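Local coordinates for protein CT253 (Chlamydia trachomatis serovar L2, PDB 6UXC) that is of unknown function but is a predicted lipoprotein of a family of uncharacterised proteins, at residues L37-R51 with D150-D162. Residues are numbered along the deposited sequence; the frame is centred on the assembly and turned at random.
Sequences LPWNLQAEFSEEISR and DYHRYGWRSKNFD
Trp156 sets its CB over the five-membered ring of Trp39, 3.6 Å from the centroid, a CH-pi contact, and its indole against helix 41-55. Glu44 CG lies over one indole face, 3.6 Å from the five-membered centroid, and Arg157 CG over the other. Trp156 CG is anti to the backbone N (chi1 179°), which carries the indole across the side of the helix toward Glu47. Leu37 CD1 touches the other face of the Trp39 ring, toward its rim. Trp156 NE1 gives a nearly straight 2.9 Å bond to Glu48 OE2, in the indole plane, fixing its rotation. Glu48 OE1 pairs with Arg52. Glu44 OE1 accepts a hydrogen bond from Trp39 NE1, and its OE2 bonds His170. Phe161 CE1 closes the tight side, 3.6 Å from Trp39 CH2.

The outer side is looser. Poorly ordered Arg157 still meets Glu47 end-on, NH1 to OE1 and NH2 to OE2. Arg51 also binds OE1, so three N-H donors share it. Exposed Pro38 lays CD over the His152 ring. The aromatic cluster and its salt-bridge edge join helix 41-55 and the loop leading into it to the loop before helix 165-184, whose type II beta turn, Gly155-Ser158, presents Trp156 and Arg157.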
loop_
_atom_site.group_PDB
_atom_site.type_symbol
_atom_site.label_atom_id
_atom_site.label_comp_id
_atom_site.label_asym_id
_atom_site.label_seq_id
_atom_site.Cartn_x
_atom_site.Cartn_y
_atom_site.Cartn_z
ATOM N N LEU A 37 -10.056 10.044 13.234
ATOM C CA LEU A 37 -9.862 8.615 13.387
ATOM C C LEU A 37 -8.930 8.323 14.542
ATOM O O LEU A 37 -7.908 8.991 14.705
ATOM C CB LEU A 37 -9.266 8.008 12.123
ATOM C CG LEU A 37 -10.236 7.540 11.054
ATOM C CD1 LEU A 37 -9.459 6.697 10.088
ATOM C CD2 LEU A 37 -11.422 6.765 11.646
ATOM N N PRO A 38 -9.252 7.306 15.356
ATOM C CA PRO A 38 -8.361 6.927 16.451
ATOM C C PRO A 38 -7.150 6.114 16.025
ATOM O O PRO A 38 -6.459 5.566 16.887
ATOM C CB PRO A 38 -9.285 6.104 17.363
ATOM C CG PRO A 38 -10.257 5.495 16.440
ATOM C CD PRO A 38 -10.495 6.521 15.355
ATOM N N TRP A 39 -6.868 6.013 14.727
ATOM C CA TRP A 39 -5.647 5.378 14.278
ATOM C C TRP A 39 -5.149 6.122 13.053
ATOM O O TRP A 39 -5.862 6.920 12.448
ATOM C CB TRP A 39 -5.841 3.872 13.983
ATOM C CG TRP A 39 -6.585 3.561 12.693
ATOM C CD1 TRP A 39 -6.047 3.328 11.454
ATOM C CD2 TRP A 39 -8.008 3.452 12.531
ATOM N NE1 TRP A 39 -7.058 3.097 10.530
ATOM C CE2 TRP A 39 -8.261 3.153 11.170
ATOM C CE3 TRP A 39 -9.086 3.567 13.400
ATOM C CZ2 TRP A 39 -9.560 2.987 10.664
ATOM C CZ3 TRP A 39 -10.369 3.396 12.896
ATOM C CH2 TRP A 39 -10.585 3.108 11.534
ATOM N N ASN A 40 -3.911 5.830 12.681
ATOM C CA ASN A 40 -3.257 6.453 11.542
ATOM C C ASN A 40 -3.500 5.620 10.284
ATOM O O ASN A 40 -3.132 4.447 10.235
ATOM C CB ASN A 40 -1.761 6.564 11.836
ATOM C CG ASN A 40 -0.998 7.172 10.706
ATOM O OD1 ASN A 40 -0.292 6.483 9.975
ATOM N ND2 ASN A 40 -1.129 8.485 10.551
ATOM N N LEU A 41 -4.131 6.229 9.277
ATOM C CA LEU A 41 -4.471 5.484 8.066
ATOM C C LEU A 41 -3.227 4.919 7.390
ATOM O O LEU A 41 -3.212 3.749 6.974
ATOM C CB LEU A 41 -5.234 6.399 7.120
ATOM C CG LEU A 41 -6.183 5.780 6.120
ATOM C CD1 LEU A 41 -7.353 4.987 6.783
ATOM C CD2 LEU A 41 -6.720 6.903 5.268
ATOM N N GLN A 42 -2.168 5.726 7.266
ATOM C CA GLN A 42 -0.913 5.223 6.701
ATOM C C GLN A 42 -0.418 3.991 7.440
ATOM O O GLN A 42 0.060 3.027 6.818
ATOM C CB GLN A 42 0.183 6.292 6.751
ATOM C CG GLN A 42 0.127 7.291 5.654
ATOM N N ALA A 43 -0.538 3.989 8.767
ATOM C CA ALA A 43 -0.039 2.850 9.517
ATOM C C ALA A 43 -0.883 1.610 9.264
ATOM O O ALA A 43 -0.347 0.504 9.119
ATOM C CB ALA A 43 0.010 3.173 11.006
ATOM N N GLU A 44 -2.214 1.767 9.215
ATOM C CA GLU A 44 -3.075 0.648 8.867
ATOM C C GLU A 44 -2.702 0.100 7.499
ATOM O O GLU A 44 -2.562 -1.119 7.315
ATOM C CB GLU A 44 -4.545 1.071 8.872
ATOM C CG GLU A 44 -5.488 -0.038 8.293
ATOM C CD GLU A 44 -6.874 0.458 7.916
ATOM O OE1 GLU A 44 -7.179 1.675 8.099
ATOM O OE2 GLU A 44 -7.637 -0.410 7.395
ATOM N N PHE A 45 -2.630 0.982 6.508
ATOM C CA PHE A 45 -2.371 0.491 5.157
ATOM C C PHE A 45 -1.014 -0.201 5.084
ATOM O O PHE A 45 -0.874 -1.227 4.415
ATOM C CB PHE A 45 -2.438 1.630 4.142
ATOM C CG PHE A 45 -3.855 1.970 3.676
ATOM C CD1 PHE A 45 -4.879 2.171 4.591
ATOM C CD2 PHE A 45 -4.128 2.087 2.334
ATOM C CE1 PHE A 45 -6.178 2.499 4.143
ATOM C CE2 PHE A 45 -5.408 2.392 1.872
ATOM C CZ PHE A 45 -6.430 2.628 2.797
ATOM N N SER A 46 0.011 0.363 5.722
ATOM C CA SER A 46 1.321 -0.285 5.686
ATOM C C SER A 46 1.265 -1.683 6.273
ATOM O O SER A 46 1.818 -2.638 5.705
ATOM C CB SER A 46 2.343 0.549 6.448
ATOM O OG SER A 46 2.596 1.782 5.808
ATOM N N GLU A 47 0.636 -1.818 7.434
ATOM C CA GLU A 47 0.604 -3.112 8.091
ATOM C C GLU A 47 -0.223 -4.112 7.294
ATOM O O GLU A 47 0.173 -5.272 7.129
ATOM C CB GLU A 47 0.042 -2.985 9.498
ATOM C CG GLU A 47 -0.010 -4.358 10.158
ATOM C CD GLU A 47 -0.343 -4.301 11.625
ATOM O OE1 GLU A 47 -1.094 -5.175 12.090
ATOM O OE2 GLU A 47 0.132 -3.370 12.301
ATOM N N GLU A 48 -1.395 -3.686 6.810
ATOM C CA GLU A 48 -2.288 -4.624 6.151
ATOM C C GLU A 48 -1.724 -5.082 4.809
ATOM O O GLU A 48 -1.870 -6.254 4.441
ATOM C CB GLU A 48 -3.672 -3.990 5.979
ATOM C CG GLU A 48 -4.441 -3.790 7.299
ATOM C CD GLU A 48 -4.849 -5.106 7.962
ATOM O OE1 GLU A 48 -5.004 -6.127 7.246
ATOM O OE2 GLU A 48 -5.021 -5.128 9.196
ATOM N N ILE A 49 -1.070 -4.185 4.076
ATOM C CA ILE A 49 -0.428 -4.611 2.838
ATOM C C ILE A 49 0.780 -5.470 3.156
ATOM O O ILE A 49 1.001 -6.509 2.523
ATOM C CB ILE A 49 -0.056 -3.401 1.962
ATOM C CG1 ILE A 49 -1.329 -2.683 1.529
ATOM C CG2 ILE A 49 0.749 -3.862 0.767
ATOM C CD1 ILE A 49 -1.077 -1.246 1.059
ATOM N N SER A 50 1.558 -5.076 4.157
ATOM C CA SER A 50 2.722 -5.879 4.523
ATOM C C SER A 50 2.310 -7.279 4.945
ATOM O O SER A 50 2.926 -8.265 4.529
ATOM C CB SER A 50 3.522 -5.177 5.630
ATOM O OG SER A 50 4.611 -6.012 6.096
ATOM N N ARG A 51 1.261 -7.403 5.764
ATOM C CA ARG A 51 0.828 -8.730 6.177
ATOM C C ARG A 51 0.461 -9.594 4.969
ATOM O O ARG A 51 0.712 -10.803 4.946
ATOM C CB ARG A 51 -0.361 -8.647 7.138
ATOM C CG ARG A 51 0.010 -8.261 8.549
ATOM C CD ARG A 51 -1.232 -8.118 9.423
ATOM N NE ARG A 51 -0.906 -7.704 10.778
ATOM C CZ ARG A 51 -0.594 -8.541 11.763
ATOM N NH1 ARG A 51 -0.551 -9.842 11.556
ATOM N NH2 ARG A 51 -0.327 -8.068 12.965
ATOM N N ASP A 150 -19.214 3.976 13.631
ATOM C CA ASP A 150 -18.542 4.274 14.896
ATOM C C ASP A 150 -17.154 3.657 14.824
ATOM O O ASP A 150 -16.948 2.491 15.179
ATOM C CB ASP A 150 -19.336 3.726 16.074
ATOM C CG ASP A 150 -18.791 4.195 17.417
ATOM O OD1 ASP A 150 -17.577 4.500 17.480
ATOM O OD2 ASP A 150 -19.578 4.225 18.393
ATOM N N TYR A 151 -16.196 4.442 14.335
ATOM C CA TYR A 151 -14.820 3.973 14.181
ATOM C C TYR A 151 -14.019 4.077 15.466
ATOM O O TYR A 151 -12.823 3.757 15.462
ATOM C CB TYR A 151 -14.146 4.721 13.029
ATOM C CG TYR A 151 -14.850 4.348 11.763
ATOM C CD1 TYR A 151 -14.779 3.032 11.288
ATOM C CD2 TYR A 151 -15.638 5.254 11.090
ATOM C CE1 TYR A 151 -15.464 2.643 10.150
ATOM C CE2 TYR A 151 -16.328 4.878 9.949
ATOM C CZ TYR A 151 -16.219 3.580 9.475
ATOM O OH TYR A 151 -16.945 3.209 8.352
ATOM N N HIS A 152 -14.645 4.484 16.561
ATOM C CA HIS A 152 -14.024 4.305 17.865
ATOM C C HIS A 152 -14.471 3.004 18.529
ATOM O O HIS A 152 -13.642 2.297 19.117
ATOM C CB HIS A 152 -14.306 5.551 18.719
ATOM C CG HIS A 152 -13.723 6.807 18.133
ATOM N ND1 HIS A 152 -14.336 7.514 17.118
ATOM C CD2 HIS A 152 -12.561 7.459 18.389
ATOM C CE1 HIS A 152 -13.591 8.554 16.789
ATOM N NE2 HIS A 152 -12.507 8.542 17.546
ATOM N N ARG A 153 -15.743 2.623 18.396
ATOM C CA ARG A 153 -16.173 1.311 18.879
ATOM C C ARG A 153 -15.656 0.190 17.978
ATOM O O ARG A 153 -15.276 -0.888 18.463
ATOM C CB ARG A 153 -17.701 1.265 18.961
ATOM C CG ARG A 153 -18.235 -0.005 19.607
ATOM N N TYR A 154 -15.632 0.419 16.670
ATOM C CA TYR A 154 -15.335 -0.627 15.691
ATOM C C TYR A 154 -14.240 -0.167 14.745
ATOM O O TYR A 154 -14.375 -0.231 13.525
ATOM C CB TYR A 154 -16.579 -0.998 14.885
ATOM C CG TYR A 154 -17.816 -1.294 15.703
ATOM C CD1 TYR A 154 -17.875 -2.408 16.543
ATOM C CD2 TYR A 154 -18.940 -0.495 15.608
ATOM C CE1 TYR A 154 -19.003 -2.688 17.279
ATOM C CE2 TYR A 154 -20.085 -0.777 16.346
ATOM C CZ TYR A 154 -20.106 -1.876 17.171
ATOM O OH TYR A 154 -21.231 -2.153 17.908
ATOM N N GLY A 155 -13.143 0.332 15.311
ATOM C CA GLY A 155 -12.031 0.820 14.523
ATOM C C GLY A 155 -11.032 -0.286 14.204
ATOM O O GLY A 155 -11.165 -1.422 14.646
ATOM N N TRP A 156 -10.043 0.074 13.386
ATOM C CA TRP A 156 -9.042 -0.890 12.935
ATOM C C TRP A 156 -8.480 -1.675 14.108
ATOM O O TRP A 156 -8.136 -1.097 15.144
ATOM C CB TRP A 156 -7.919 -0.169 12.186
ATOM C CG TRP A 156 -6.846 -1.085 11.720
ATOM C CD1 TRP A 156 -6.992 -2.222 10.971
ATOM C CD2 TRP A 156 -5.444 -0.939 11.953
ATOM N NE1 TRP A 156 -5.764 -2.795 10.739
ATOM C CE2 TRP A 156 -4.798 -2.022 11.329
ATOM C CE3 TRP A 156 -4.672 0.008 12.626
ATOM C CZ2 TRP A 156 -3.415 -2.189 11.358
ATOM C CZ3 TRP A 156 -3.296 -0.165 12.663
ATOM C CH2 TRP A 156 -2.688 -1.248 12.037
ATOM N N ARG A 157 -8.400 -2.996 13.921
ATOM C CA ARG A 157 -7.928 -3.985 14.885
ATOM C C ARG A 157 -9.080 -4.567 15.695
ATOM O O ARG A 157 -9.084 -5.766 15.986
ATOM C CB ARG A 157 -6.878 -3.403 15.825
ATOM C CG ARG A 157 -5.616 -2.929 15.117
ATOM C CD ARG A 157 -4.427 -3.235 15.982
ATOM N NE ARG A 157 -3.188 -2.606 15.541
ATOM C CZ ARG A 157 -2.271 -3.200 14.782
ATOM N NH1 ARG A 157 -2.447 -4.445 14.351
ATOM N NH2 ARG A 157 -1.173 -2.538 14.455
ATOM N N SER A 158 -10.059 -3.743 16.063
ATOM C CA SER A 158 -11.218 -4.257 16.784
ATOM C C SER A 158 -11.846 -5.394 15.986
ATOM O O SER A 158 -11.631 -5.504 14.771
ATOM C CB SER A 158 -12.231 -3.142 17.041
ATOM O OG SER A 158 -13.157 -3.054 15.980
ATOM N N LYS A 159 -12.609 -6.257 16.663
ATOM C CA LYS A 159 -13.139 -7.454 16.015
ATOM C C LYS A 159 -13.936 -7.101 14.766
ATOM O O LYS A 159 -13.756 -7.709 13.703
ATOM C CB LYS A 159 -14.017 -8.229 17.000
ATOM N N ASN A 160 -14.807 -6.105 14.870
ATOM C CA ASN A 160 -15.846 -5.879 13.881
ATOM C C ASN A 160 -15.492 -4.808 12.867
ATOM O O ASN A 160 -16.369 -4.383 12.108
ATOM C CB ASN A 160 -17.150 -5.507 14.582
ATOM C CG ASN A 160 -17.570 -6.540 15.586
ATOM O OD1 ASN A 160 -17.723 -6.243 16.770
ATOM N ND2 ASN A 160 -17.746 -7.773 15.123
ATOM N N PHE A 161 -14.236 -4.354 12.824
ATOM C CA PHE A 161 -13.885 -3.335 11.840
ATOM C C PHE A 161 -14.204 -3.818 10.433
ATOM O O PHE A 161 -14.674 -3.044 9.586
ATOM C CB PHE A 161 -12.402 -2.966 11.951
ATOM C CG PHE A 161 -11.950 -1.974 10.929
ATOM C CD1 PHE A 161 -12.531 -0.715 10.886
ATOM C CD2 PHE A 161 -10.937 -2.273 10.022
ATOM C CE1 PHE A 161 -12.138 0.232 9.957
ATOM C CE2 PHE A 161 -10.536 -1.324 9.090
ATOM C CZ PHE A 161 -11.124 -0.076 9.058
ATOM N N ASP A 162 -13.934 -5.087 10.153
ATOM C CA ASP A 162 -14.123 -5.594 8.805
ATOM C C ASP A 162 -15.597 -5.631 8.398
ATOM O O ASP A 162 -15.889 -5.882 7.223
ATOM C CB ASP A 162 -13.466 -6.980 8.699
ATOM C CG ASP A 162 -11.930 -6.936 8.857
ATOM O OD1 ASP A 162 -11.331 -5.833 8.876
ATOM O OD2 ASP A 162 -11.312 -8.023 8.958
#